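Local atomic coordinates of putative deoxyribonuclease yjjV (Escherichia coli, PDB entry 1ZZM), a protein that is a TatD-type metal-dependent hydrolase that binds two divalent metal ions and probably cleaves ester bonds, with a putative deoxyribonuclease role. Residues Y60-H66 and K91-E97; P151-V155 and T254-V258. All coordinates share one frame; numbering follows the deposited sequence.

Interaction 1: residues Y60-H66 and K91-E97. With ZN (zinc ion), chain C; ZN (zinc ion), chain B.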
loop_
_atom_site.group_PDB
_atom_site.type_symbol
_atom_site.label_atom_id
_atom_site.label_comp_id
_atom_site.label_asym_id
_atom_site.label_seq_id
_atom_site.Cartn_x
_atom_site.Cartn_y
_atom_site.Cartn_z
ATOM N N TYR A 60 1.228 6.655 9.939
ATOM C CA TYR A 60 -0.144 6.951 9.592
ATOM C C TYR A 60 -0.770 5.598 9.399
ATOM O O TYR A 60 -0.052 4.593 9.156
ATOM C CB TYR A 60 -0.177 7.764 8.310
ATOM C CG TYR A 60 0.181 9.216 8.546
ATOM C CD1 TYR A 60 -0.819 10.189 8.611
ATOM C CD2 TYR A 60 1.509 9.613 8.747
ATOM C CE1 TYR A 60 -0.523 11.525 8.876
ATOM C CE2 TYR A 60 1.821 10.958 9.012
ATOM C CZ TYR A 60 0.793 11.905 9.078
ATOM O OH TYR A 60 1.056 13.231 9.356
ATOM N N ALA A 61 -2.090 5.554 9.448
ATOM C CA ALA A 61 -2.751 4.253 9.348
ATOM C C ALA A 61 -3.862 4.137 8.314
ATOM O O ALA A 61 -4.391 5.145 7.843
ATOM C CB ALA A 61 -3.331 3.921 10.725
ATOM N N ALA A 62 -4.188 2.878 7.977
ATOM C CA ALA A 62 -5.313 2.532 7.129
ATOM C C ALA A 62 -5.934 1.329 7.880
ATOM O O ALA A 62 -5.201 0.526 8.499
ATOM C CB ALA A 62 -4.859 2.124 5.732
ATOM N N LEU A 63 -7.265 1.242 7.873
ATOM C CA LEU A 63 -7.992 0.158 8.525
ATOM C C LEU A 63 -8.784 -0.549 7.440
ATOM O O LEU A 63 -9.398 0.079 6.553
ATOM C CB LEU A 63 -8.973 0.694 9.578
ATOM C CG LEU A 63 -8.364 1.528 10.702
ATOM C CD1 LEU A 63 -9.489 1.992 11.641
ATOM C CD2 LEU A 63 -7.318 0.677 11.447
ATOM N N GLY A 64 -8.770 -1.875 7.509
ATOM C CA GLY A 64 -9.447 -2.646 6.506
ATOM C C GLY A 64 -9.158 -4.108 6.766
ATOM O O GLY A 64 -8.332 -4.464 7.639
ATOM N N LEU A 65 -9.782 -4.949 5.954
ATOM C CA LEU A 65 -9.679 -6.404 6.100
ATOM C C LEU A 65 -9.030 -7.015 4.843
ATOM O O LEU A 65 -9.624 -7.004 3.782
ATOM C CB LEU A 65 -11.107 -6.925 6.301
ATOM C CG LEU A 65 -11.943 -6.229 7.399
ATOM C CD1 LEU A 65 -13.390 -6.722 7.350
ATOM C CD2 LEU A 65 -11.375 -6.529 8.789
ATOM N N HIS A 66 -7.812 -7.546 5.019
ATOM C CA HIS A 66 -6.956 -8.134 3.989
ATOM C C HIS A 66 -7.481 -9.466 3.453
ATOM O O HIS A 66 -7.913 -10.327 4.223
ATOM C CB HIS A 66 -5.541 -8.283 4.598
ATOM C CG HIS A 66 -4.444 -8.475 3.591
ATOM N ND1 HIS A 66 -4.380 -9.569 2.754
ATOM C CD2 HIS A 66 -3.301 -7.774 3.378
ATOM C CE1 HIS A 66 -3.247 -9.539 2.071
ATOM N NE2 HIS A 66 -2.571 -8.460 2.434
ATOM N N LYS A 91 -5.292 10.252 11.838
ATOM C CA LYS A 91 -4.070 9.920 11.129
ATOM C C LYS A 91 -4.409 8.660 10.349
ATOM O O LYS A 91 -3.538 8.008 9.777
ATOM C CB LYS A 91 -2.892 9.722 12.079
ATOM C CG LYS A 91 -2.336 11.092 12.504
ATOM C CD LYS A 91 -1.151 10.978 13.423
ATOM C CE LYS A 91 0.121 10.757 12.631
ATOM N NZ LYS A 91 1.120 10.163 13.578
ATOM N N VAL A 92 -5.700 8.324 10.334
ATOM C CA VAL A 92 -6.157 7.189 9.528
ATOM C C VAL A 92 -6.392 7.862 8.184
ATOM O O VAL A 92 -7.216 8.781 8.071
ATOM C CB VAL A 92 -7.467 6.584 10.060
ATOM C CG1 VAL A 92 -8.208 5.865 8.953
ATOM C CG2 VAL A 92 -7.150 5.599 11.167
ATOM N N VAL A 93 -5.697 7.410 7.157
ATOM C CA VAL A 93 -5.820 8.088 5.886
ATOM C C VAL A 93 -6.442 7.319 4.757
ATOM O O VAL A 93 -6.563 7.864 3.652
ATOM C CB VAL A 93 -4.440 8.572 5.383
ATOM C CG1 VAL A 93 -3.848 9.532 6.385
ATOM C CG2 VAL A 93 -3.496 7.383 5.164
ATOM N N ALA A 94 -6.828 6.068 5.006
ATOM C CA ALA A 94 -7.385 5.253 3.940
ATOM C C ALA A 94 -8.066 4.033 4.536
ATOM O O ALA A 94 -7.824 3.693 5.697
ATOM C CB ALA A 94 -6.244 4.764 2.996
ATOM N N VAL A 95 -8.895 3.398 3.717
ATOM C CA VAL A 95 -9.566 2.159 4.068
ATOM C C VAL A 95 -8.554 1.241 3.441
ATOM O O VAL A 95 -8.355 1.152 2.214
ATOM C CB VAL A 95 -10.915 2.011 3.422
ATOM C CG1 VAL A 95 -11.440 0.568 3.601
ATOM C CG2 VAL A 95 -11.866 3.003 4.071
ATOM N N GLY A 96 -7.868 0.568 4.317
ATOM C CA GLY A 96 -6.831 -0.216 3.796
ATOM C C GLY A 96 -6.193 -1.241 4.647
ATOM O O GLY A 96 -6.242 -1.307 5.884
ATOM N N GLU A 97 -5.901 -2.026 3.628
ATOM C CA GLU A 97 -5.393 -3.194 3.000
ATOM C C GLU A 97 -6.579 -4.073 2.779
ATOM O O GLU A 97 -6.981 -4.864 3.621
ATOM C CB GLU A 97 -4.156 -3.939 3.448
ATOM C CG GLU A 97 -3.754 -4.546 2.064
ATOM C CD GLU A 97 -2.348 -5.101 1.902
ATOM O OE1 GLU A 97 -1.544 -5.131 2.856
ATOM O OE2 GLU A 97 -2.056 -5.515 0.762
HETATM ZN ZN ZN C . -0.573 -6.690 -0.201
HETATM ZN ZN ZN B . 0.429 -5.292 2.550
HETATM O O HOH W 1 0.183 -7.088 1.650
HETATM O O HOH W 2 1.318 -8.022 -0.933
#
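Ala62 CB and Ala94 CB meet at 4.0 Å on one face of two neighbouring parallel strands of the TIM-type barrel of the TatD family, while Ala61, Leu63, Val92 and Val95 lie on the other. Ala61 bonds through both its N and its O: N donates almost straight (177°) to Lys91 O, and O receives Val93 N at 2.7 Å. Beyond Ala94 the pairing resumes with Gly96 N donating to Leu63 O at 2.8 Å. A side chain on Gly96 would run into Ala62 CB. At the outer end Lys91, bent at chi3 (83°), carries CE over the centre of the Tyr60 ring, 3.8 Å from its centroid, and NZ continues above the same face as a cation-pi partner while bonding to Ala53 O. A serine in place of Tyr60 would probably leave the lysine chain without its aromatic floor and take away one neighbour of Val93 CG1. At the strands' C-terminal ends the extended Glu97 bridges two zinc ions, OE1 to one and OE2 at 2.1 Å to the other; His9, His11, His133 and His157 are further ligands. His66 lies alongside this carboxylate, ND1 bonded to Gly68 N and NE2 3.2 Å from the water shared by both metals. Helices 46-55 and 75-87 pack on the Ala61-Leu63 face.

Interaction 2: residues P151-V155 and T254-V258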
loop_
_atom_site.group_PDB
_atom_site.type_symbol
_atom_site.label_atom_id
_atom_site.label_comp_id
_atom_site.label_asym_id
_atom_site.label_seq_id
_atom_site.Cartn_x
_atom_site.Cartn_y
_atom_site.Cartn_z
ATOM N N PRO A 151 -14.723 8.320 -5.441
ATOM C CA PRO A 151 -14.207 9.667 -5.703
ATOM C C PRO A 151 -12.727 9.842 -5.324
ATOM O O PRO A 151 -11.979 10.542 -6.010
ATOM C CB PRO A 151 -15.094 10.549 -4.828
ATOM C CG PRO A 151 -16.366 9.835 -4.820
ATOM C CD PRO A 151 -15.959 8.389 -4.640
ATOM N N ARG A 152 -12.300 9.206 -4.236
ATOM C CA ARG A 152 -10.907 9.371 -3.796
ATOM C C ARG A 152 -9.940 8.334 -4.297
ATOM O O ARG A 152 -8.755 8.384 -3.952
ATOM C CB ARG A 152 -10.849 9.367 -2.276
ATOM C CG ARG A 152 -11.733 10.404 -1.654
ATOM C CD ARG A 152 -11.173 11.798 -1.903
ATOM N NE ARG A 152 -11.972 12.754 -1.149
ATOM C CZ ARG A 152 -11.667 14.037 -0.981
ATOM N NH1 ARG A 152 -10.559 14.550 -1.518
ATOM N NH2 ARG A 152 -12.486 14.804 -0.271
ATOM N N THR A 153 -10.446 7.428 -5.126
ATOM C CA THR A 153 -9.704 6.302 -5.653
ATOM C C THR A 153 -8.744 5.672 -4.639
ATOM O O THR A 153 -9.192 5.291 -3.563
ATOM C CB THR A 153 -8.987 6.628 -7.017
ATOM O OG1 THR A 153 -7.981 7.635 -6.832
ATOM C CG2 THR A 153 -10.064 7.103 -8.040
ATOM N N GLY A 154 -7.471 5.525 -5.001
ATOM C CA GLY A 154 -6.528 4.860 -4.120
ATOM C C GLY A 154 -5.271 4.418 -4.854
ATOM O O GLY A 154 -4.904 4.992 -5.886
ATOM N N VAL A 155 -4.600 3.406 -4.309
ATOM C CA VAL A 155 -3.361 2.882 -4.884
ATOM C C VAL A 155 -3.452 1.354 -4.982
ATOM O O VAL A 155 -3.987 0.701 -4.079
ATOM C CB VAL A 155 -2.102 3.234 -3.984
ATOM C CG1 VAL A 155 -2.345 2.831 -2.512
ATOM C CG2 VAL A 155 -0.852 2.516 -4.515
ATOM N N THR A 254 -1.166 14.057 -2.547
ATOM C CA THR A 254 -2.409 14.222 -3.293
ATOM C C THR A 254 -3.411 13.100 -3.031
ATOM O O THR A 254 -4.616 13.332 -2.932
ATOM C CB THR A 254 -2.129 14.329 -4.800
ATOM O OG1 THR A 254 -1.276 15.459 -5.036
ATOM C CG2 THR A 254 -3.424 14.522 -5.558
ATOM N N LEU A 255 -2.902 11.886 -2.868
ATOM C CA LEU A 255 -3.775 10.760 -2.627
ATOM C C LEU A 255 -4.248 10.631 -1.179
ATOM O O LEU A 255 -5.435 10.446 -0.948
ATOM C CB LEU A 255 -3.064 9.461 -3.038
ATOM C CG LEU A 255 -3.967 8.211 -2.912
ATOM C CD1 LEU A 255 -5.133 8.371 -3.885
ATOM C CD2 LEU A 255 -3.177 6.915 -3.237
ATOM N N PHE A 256 -3.319 10.748 -0.225
ATOM C CA PHE A 256 -3.584 10.557 1.216
ATOM C C PHE A 256 -3.612 11.784 2.118
ATOM O O PHE A 256 -4.156 11.734 3.238
ATOM C CB PHE A 256 -2.517 9.653 1.833
ATOM C CG PHE A 256 -2.403 8.320 1.200
ATOM C CD1 PHE A 256 -3.405 7.366 1.374
ATOM C CD2 PHE A 256 -1.257 7.981 0.462
ATOM C CE1 PHE A 256 -3.269 6.109 0.837
ATOM C CE2 PHE A 256 -1.118 6.725 -0.076
ATOM C CZ PHE A 256 -2.126 5.779 0.109
ATOM N N ASN A 257 -2.980 12.857 1.657
ATOM C CA ASN A 257 -2.844 14.094 2.434
ATOM C C ASN A 257 -1.798 13.864 3.548
ATOM O O ASN A 257 -1.967 14.298 4.693
ATOM C CB ASN A 257 -4.189 14.540 3.026
ATOM C CG ASN A 257 -4.256 16.059 3.238
ATOM O OD1 ASN A 257 -3.767 16.835 2.414
ATOM N ND2 ASN A 257 -4.883 16.481 4.321
ATOM N N VAL A 258 -0.721 13.155 3.197
ATOM C CA VAL A 258 0.389 12.865 4.117
ATOM C C VAL A 258 1.607 13.652 3.603
ATOM O O VAL A 258 2.170 13.304 2.561
ATOM C CB VAL A 258 0.726 11.346 4.129
ATOM C CG1 VAL A 258 2.024 11.092 4.886
ATOM C CG2 VAL A 258 -0.417 10.571 4.773
HETATM O O HOH W 3 -7.590 10.686 -2.755
#
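Gly154 and Leu255 bring the two backbones to 6.7 Å between CA atoms, where the start of a TIM-barrel strand meets the last turn of helix 241-256. No direct hydrogen bond joins the segments; one water donates to both Arg152 O and Leu255 O, at 2.8 Å each. Gly154 has backbone angles (phi 163°, psi -156°) that would jam a side chain against the preceding carbonyl, and its bare backbone lies against the leucine. The helix ends after Phe256, and Asn257 leaves it with positive phi. Leu255 does most of the touching. With CG anti to the backbone N (chi1 -176°), it sends CD1 to within 3.6 Å of Arg152 O, while CD2 rests 3.6 Å from Gly154 C and also reaches Val155 CB. The same CD2 lies over one face of the Phe256 ring, offset toward the rim. Leu203, on strand 202-204, touches Val155, Leu255 and Phe256, and Ile131 touches Val155 and Phe256, so the helix end packs against the barrel strands at this end. The polar side chains turn to other partners: Arg152 makes a salt bridge with Asp127, and Thr153 OG1 bonds to Gly173 O. Val155 CG1 meets the edge of the phenylalanine ring at CZ, 4.0 Å away.

In the fold
Interaction 1 is buried and joins adjacent strands directly, through backbone hydrogen bonds, with a lysine-covered tyrosine at one end and the two-zinc site beyond the other. Interaction 2 is smaller and partly exposed: it sets a helix end against a strand through leucine and phenylalanine packing, with a bridging water in place of direct bonds. The two touch, their centres about 12 Å apart. Phe256 CD1 packs 3.8 Å from Val93 CG2 and its CE1 approaches Ala94 CB, while Val258 CG2 contacts both Tyr60 CD1 and Val93 CG1. The C-terminal segment 254-258 therefore spans from strand 154-156 to strands 59-63 and 92-93, meeting both sheets of the barrel.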